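Local coordinates for protein (triosephosphate isomerase) (Thermotoga maritima, PDB 1B9B) that interconverts dihydroxyacetone phosphate and D-glyceraldehyde 3-phosphate as the triosephosphate isomerase of a thermophilic bacterium, at residues 81-85 / 119-123; 111-115 / 150-155. All blocks are in the same frame, centred on the assembly; numbering follows the deposited sequence.

Interaction 1 (81-85 / 119-123)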
loop_
_atom_site.group_PDB
_atom_site.type_symbol
_atom_site.label_atom_id
_atom_site.label_comp_id
_atom_site.label_asym_id
_atom_site.label_seq_id
_atom_site.Cartn_x
_atom_site.Cartn_y
_atom_site.Cartn_z
ATOM N N PRO B 81 15.324 10.283 20.430
ATOM C CA PRO B 81 16.630 10.934 20.353
ATOM C C PRO B 81 17.187 11.212 21.742
ATOM O O PRO B 81 18.398 11.150 21.952
ATOM C CB PRO B 81 16.324 12.209 19.583
ATOM C CG PRO B 81 15.217 11.780 18.669
ATOM C CD PRO B 81 14.338 11.003 19.604
ATOM N N LEU B 82 16.304 11.509 22.690
ATOM C CA LEU B 82 16.738 11.785 24.053
ATOM C C LEU B 82 17.286 10.538 24.700
ATOM O O LEU B 82 18.239 10.601 25.466
ATOM C CB LEU B 82 15.592 12.297 24.909
ATOM C CG LEU B 82 14.931 13.605 24.502
ATOM C CD1 LEU B 82 14.289 13.461 23.127
ATOM C CD2 LEU B 82 13.889 13.957 25.545
ATOM N N MET B 83 16.678 9.398 24.398
ATOM C CA MET B 83 17.130 8.144 24.982
ATOM C C MET B 83 18.535 7.809 24.509
ATOM O O MET B 83 19.332 7.265 25.272
ATOM C CB MET B 83 16.165 7.012 24.631
ATOM C CG MET B 83 14.707 7.385 24.855
ATOM S SD MET B 83 13.579 6.002 25.107
ATOM C CE MET B 83 14.071 4.935 23.865
ATOM N N LEU B 84 18.832 8.148 23.256
ATOM C CA LEU B 84 20.143 7.901 22.659
ATOM C C LEU B 84 21.165 8.922 23.135
ATOM O O LEU B 84 22.330 8.597 23.378
ATOM C CB LEU B 84 20.045 7.957 21.138
ATOM C CG LEU B 84 19.339 6.761 20.501
ATOM C CD1 LEU B 84 19.286 6.914 18.998
ATOM C CD2 LEU B 84 20.075 5.488 20.867
ATOM N N GLN B 85 20.723 10.166 23.270
ATOM C CA GLN B 85 21.614 11.223 23.721
ATOM C C GLN B 85 22.120 11.020 25.147
ATOM O O GLN B 85 23.241 11.400 25.462
ATOM C CB GLN B 85 20.926 12.577 23.608
ATOM C CG GLN B 85 21.737 13.693 24.200
ATOM C CD GLN B 85 21.189 15.041 23.842
ATOM O OE1 GLN B 85 20.030 15.347 24.121
ATOM N NE2 GLN B 85 22.020 15.867 23.215
ATOM N N GLU B 119 18.700 17.977 15.632
ATOM C CA GLU B 119 18.256 18.819 16.742
ATOM C C GLU B 119 18.984 18.532 18.051
ATOM O O GLU B 119 19.315 19.454 18.786
ATOM C CB GLU B 119 16.747 18.675 16.968
ATOM C CG GLU B 119 15.894 19.393 15.952
ATOM C CD GLU B 119 16.405 20.792 15.674
ATOM O OE1 GLU B 119 17.327 20.936 14.839
ATOM O OE2 GLU B 119 15.898 21.746 16.302
ATOM N N LYS B 120 19.232 17.257 18.340
ATOM C CA LYS B 120 19.912 16.861 19.568
ATOM C C LYS B 120 21.430 16.907 19.469
ATOM O O LYS B 120 22.127 16.414 20.353
ATOM C CB LYS B 120 19.480 15.451 19.970
ATOM C CG LYS B 120 18.013 15.334 20.309
ATOM C CD LYS B 120 17.654 16.189 21.509
ATOM C CE LYS B 120 16.151 16.192 21.749
ATOM N NZ LYS B 120 15.394 16.692 20.564
ATOM N N GLY B 121 21.946 17.489 18.394
ATOM C CA GLY B 121 23.385 17.571 18.222
ATOM C C GLY B 121 24.046 16.254 17.851
ATOM O O GLY B 121 25.195 16.019 18.211
ATOM N N MET B 122 23.340 15.386 17.136
ATOM C CA MET B 122 23.916 14.106 16.744
ATOM C C MET B 122 24.109 14.067 15.234
ATOM O O MET B 122 23.613 14.942 14.524
ATOM C CB MET B 122 23.011 12.970 17.199
ATOM C CG MET B 122 22.545 13.119 18.636
ATOM S SD MET B 122 22.123 11.549 19.384
ATOM C CE MET B 122 20.826 11.004 18.297
ATOM N N THR B 123 24.822 13.062 14.729
ATOM C CA THR B 123 25.067 12.989 13.294
ATOM C C THR B 123 24.254 11.959 12.527
ATOM O O THR B 123 24.352 10.757 12.771
ATOM C CB THR B 123 26.556 12.745 12.999
ATOM O OG1 THR B 123 27.335 13.794 13.587
ATOM C CG2 THR B 123 26.803 12.726 11.502
#
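Lys120 carries its charge past Pro81 and Leu82 to a salt bridge between its NZ and the OD2 of Asp71, so the ammonium end is paired with Asp71 while the methylenes do the packing. CG, beside the backbone N and anti to the carbonyl carbon (chi1 -64°), rests against Pro81, with 3.6 Å from Lys120 CG to Pro81 CB. A bend at chi2 brings CE to a branch of Leu82, the Leu82 CD1 to Lys120 CE distance being 3.6 Å; the bend at chi4 then turns NZ to Asp71. Leu82 also touches Asp71, and hence packs on both members of the ion pair.

Gln85 reaches over from the next turn with CG anti to its backbone N (chi1 174°) and the chain extended beyond, crossing the lysine at about a right angle. Its OE1 meets the aliphatic Lys120 CD at 3.6 Å. Its NE2 approaches Lys120 O to 2.9 Å, but the angle is too poor for a hydrogen bond. Deeper than the partly exposed Lys120 and the exposed Gln85, Met122 is buried and extends its thioether to the helix, where its CE is 4.2 Å from Leu84 CB.

The change of direction between Lys120 and Met122 falls at Gly121, the C-prime residue of the Schellman motif that ends helix 107-119; its positive phi of 74° suits glycine. Leu84 and Met122 both continue inward onto Val92 of strand 91-94, and Thr123 pairs through its backbone with Glu90 and Val92. The contact therefore joins helix 81-87, on the outside of the TIM barrel, to the turn leading from helix 107-119 into strand 123-128.

Interaction 2 (111-115 / 150-155)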
loop_
_atom_site.group_PDB
_atom_site.type_symbol
_atom_site.label_atom_id
_atom_site.label_comp_id
_atom_site.label_asym_id
_atom_site.label_seq_id
_atom_site.Cartn_x
_atom_site.Cartn_y
_atom_site.Cartn_z
ATOM N N ASN B 111 13.161 11.894 6.450
ATOM C CA ASN B 111 13.521 13.314 6.521
ATOM C C ASN B 111 13.320 13.834 7.949
ATOM O O ASN B 111 14.136 14.601 8.469
ATOM C CB ASN B 111 12.653 14.128 5.554
ATOM C CG ASN B 111 12.941 15.626 5.618
ATOM O OD1 ASN B 111 12.666 16.281 6.617
ATOM N ND2 ASN B 111 13.502 16.167 4.547
ATOM N N ARG B 112 12.223 13.414 8.577
ATOM C CA ARG B 112 11.932 13.823 9.940
ATOM C C ARG B 112 12.972 13.272 10.912
ATOM O O ARG B 112 13.344 13.943 11.874
ATOM C CB ARG B 112 10.545 13.352 10.345
ATOM C CG ARG B 112 9.417 14.015 9.598
ATOM C CD ARG B 112 8.097 13.698 10.274
ATOM N NE ARG B 112 7.002 14.499 9.744
ATOM C CZ ARG B 112 6.030 14.020 8.973
ATOM N NH1 ARG B 112 6.010 12.731 8.640
ATOM N NH2 ARG B 112 5.078 14.834 8.533
ATOM N N LYS B 113 13.434 12.046 10.675
ATOM C CA LYS B 113 14.453 11.457 11.545
ATOM C C LYS B 113 15.782 12.199 11.371
ATOM O O LYS B 113 16.560 12.327 12.321
ATOM C CB LYS B 113 14.652 9.968 11.236
ATOM C CG LYS B 113 13.447 9.111 11.552
ATOM C CD LYS B 113 13.739 7.623 11.397
ATOM C CE LYS B 113 12.494 6.800 11.683
ATOM N NZ LYS B 113 12.754 5.342 11.873
ATOM N N VAL B 114 16.047 12.684 10.159
ATOM C CA VAL B 114 17.281 13.413 9.915
ATOM C C VAL B 114 17.290 14.720 10.714
ATOM O O VAL B 114 18.261 15.023 11.414
ATOM C CB VAL B 114 17.470 13.716 8.412
ATOM C CG1 VAL B 114 18.581 14.714 8.221
ATOM C CG2 VAL B 114 17.811 12.447 7.666
ATOM N N LYS B 115 16.203 15.483 10.621
ATOM C CA LYS B 115 16.107 16.744 11.341
ATOM C C LYS B 115 16.175 16.469 12.825
ATOM O O LYS B 115 16.879 17.155 13.561
ATOM C CB LYS B 115 14.793 17.457 11.022
ATOM C CG LYS B 115 14.653 17.874 9.575
ATOM C CD LYS B 115 13.359 18.631 9.335
ATOM C CE LYS B 115 13.204 18.992 7.864
ATOM N NZ LYS B 115 11.897 19.653 7.568
ATOM N N GLU B 150 14.966 14.571 -0.937
ATOM C CA GLU B 150 13.981 14.312 0.099
ATOM C C GLU B 150 14.634 14.418 1.472
ATOM O O GLU B 150 14.212 15.213 2.305
ATOM C CB GLU B 150 13.369 12.927 -0.078
ATOM C CG GLU B 150 12.437 12.824 -1.267
ATOM C CD GLU B 150 11.011 13.239 -0.935
ATOM O OE1 GLU B 150 10.831 14.060 -0.010
ATOM O OE2 GLU B 150 10.071 12.754 -1.607
ATOM N N GLY B 151 15.681 13.633 1.697
ATOM C CA GLY B 151 16.354 13.656 2.982
ATOM C C GLY B 151 16.840 15.013 3.470
ATOM O O GLY B 151 16.707 15.323 4.655
ATOM N N PHE B 152 17.405 15.820 2.572
ATOM C CA PHE B 152 17.922 17.141 2.939
ATOM C C PHE B 152 16.881 18.249 2.990
ATOM O O PHE B 152 17.114 19.303 3.599
ATOM C CB PHE B 152 19.041 17.579 1.981
ATOM C CG PHE B 152 20.389 17.040 2.342
ATOM C CD1 PHE B 152 20.770 15.758 1.956
ATOM C CD2 PHE B 152 21.264 17.797 3.112
ATOM C CE1 PHE B 152 22.000 15.238 2.333
ATOM C CE2 PHE B 152 22.497 17.287 3.496
ATOM C CZ PHE B 152 22.867 16.001 3.105
ATOM N N TYR B 153 15.742 18.005 2.348
ATOM C CA TYR B 153 14.657 18.978 2.289
ATOM C C TYR B 153 14.398 19.647 3.627
ATOM O O TYR B 153 14.198 18.977 4.637
ATOM C CB TYR B 153 13.377 18.304 1.810
ATOM C CG TYR B 153 12.289 19.278 1.440
ATOM C CD1 TYR B 153 12.521 20.291 0.511
ATOM C CD2 TYR B 153 11.027 19.180 2.001
ATOM C CE1 TYR B 153 11.522 21.180 0.149
ATOM C CE2 TYR B 153 10.024 20.064 1.648
ATOM C CZ TYR B 153 10.278 21.057 0.725
ATOM O OH TYR B 153 9.276 21.927 0.384
ATOM N N GLY B 154 14.406 20.973 3.634
ATOM C CA GLY B 154 14.161 21.686 4.865
ATOM C C GLY B 154 15.415 22.079 5.614
ATOM O O GLY B 154 15.389 23.017 6.408
ATOM N N LEU B 155 16.510 21.363 5.386
ATOM C CA LEU B 155 17.760 21.688 6.060
ATOM C C LEU B 155 18.396 22.872 5.357
ATOM O O LEU B 155 18.055 23.184 4.217
ATOM C CB LEU B 155 18.727 20.510 6.008
ATOM C CG LEU B 155 18.241 19.187 6.569
ATOM C CD1 LEU B 155 19.387 18.196 6.562
ATOM C CD2 LEU B 155 17.735 19.394 7.981
#
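Asn111 sends its amide across to the end of helix 140-152, where ND2 donates to two backbone carbonyls. The bond from Asn111 ND2 to Tyr153 O is 2.9 Å long and nearly straight (176°), and arrives in the carbonyl plane on a lone pair. The second, to Glu150 O, comes close to the C=O axis; its modelled length is too short to be taken literally at this resolution. Both acceptors lie in the amide plane, and the straight bond to Tyr153 O should by itself help to hold the group's rotation. With CG anti to the backbone N (chi1 178°), the amide is carried out from its own helix.

Lys115, extended beyond CG, runs alongside the same turn: Lys115 CE is 3.4 Å from Tyr153 O, and Lys115 CG is 3.8 Å from Leu155 CD2. The other methyl of Leu155, CD1, meets Val114 CG1 at 3.9 Å, those two side chains crossing at about a right angle. Gly154, with positive phi, supplies the third position of the type II turn from Phe152 to Leu155. Close by, Tyr153 packs on Lys137 of the third subunit.

A neutral amide thus supplies N-H donors to Tyr153 O just past the helix end and, less surely, to Glu150 O in its last turn, which also takes a weak bond from Tyr153 N; the lysine charge beside this C-terminal end is probably favourable electrostatically.

In the fold
From the N terminus, the chain passes strand 61-64 and enters helix 81-87, whose residues 81-85 form the first half of interaction 1. Strand 91-94 and helix 107-119 follow, and residues 111-115 of that helix form the first half of interaction 2 before 119-123 closes the loop of interaction 1. Strand 123-128 and helix 140-152 then bring the chain to 150-155, which closes interaction 2. The two loops cross, since their segments alternate; the first runs through nearly all of helix 107-119 and the second starts within it. Centred about 15 Å apart, the contacts link three successive parts of the barrel's outer helical layer: interaction 1 backward to helix 81-87, interaction 2 forward to helix 140-152.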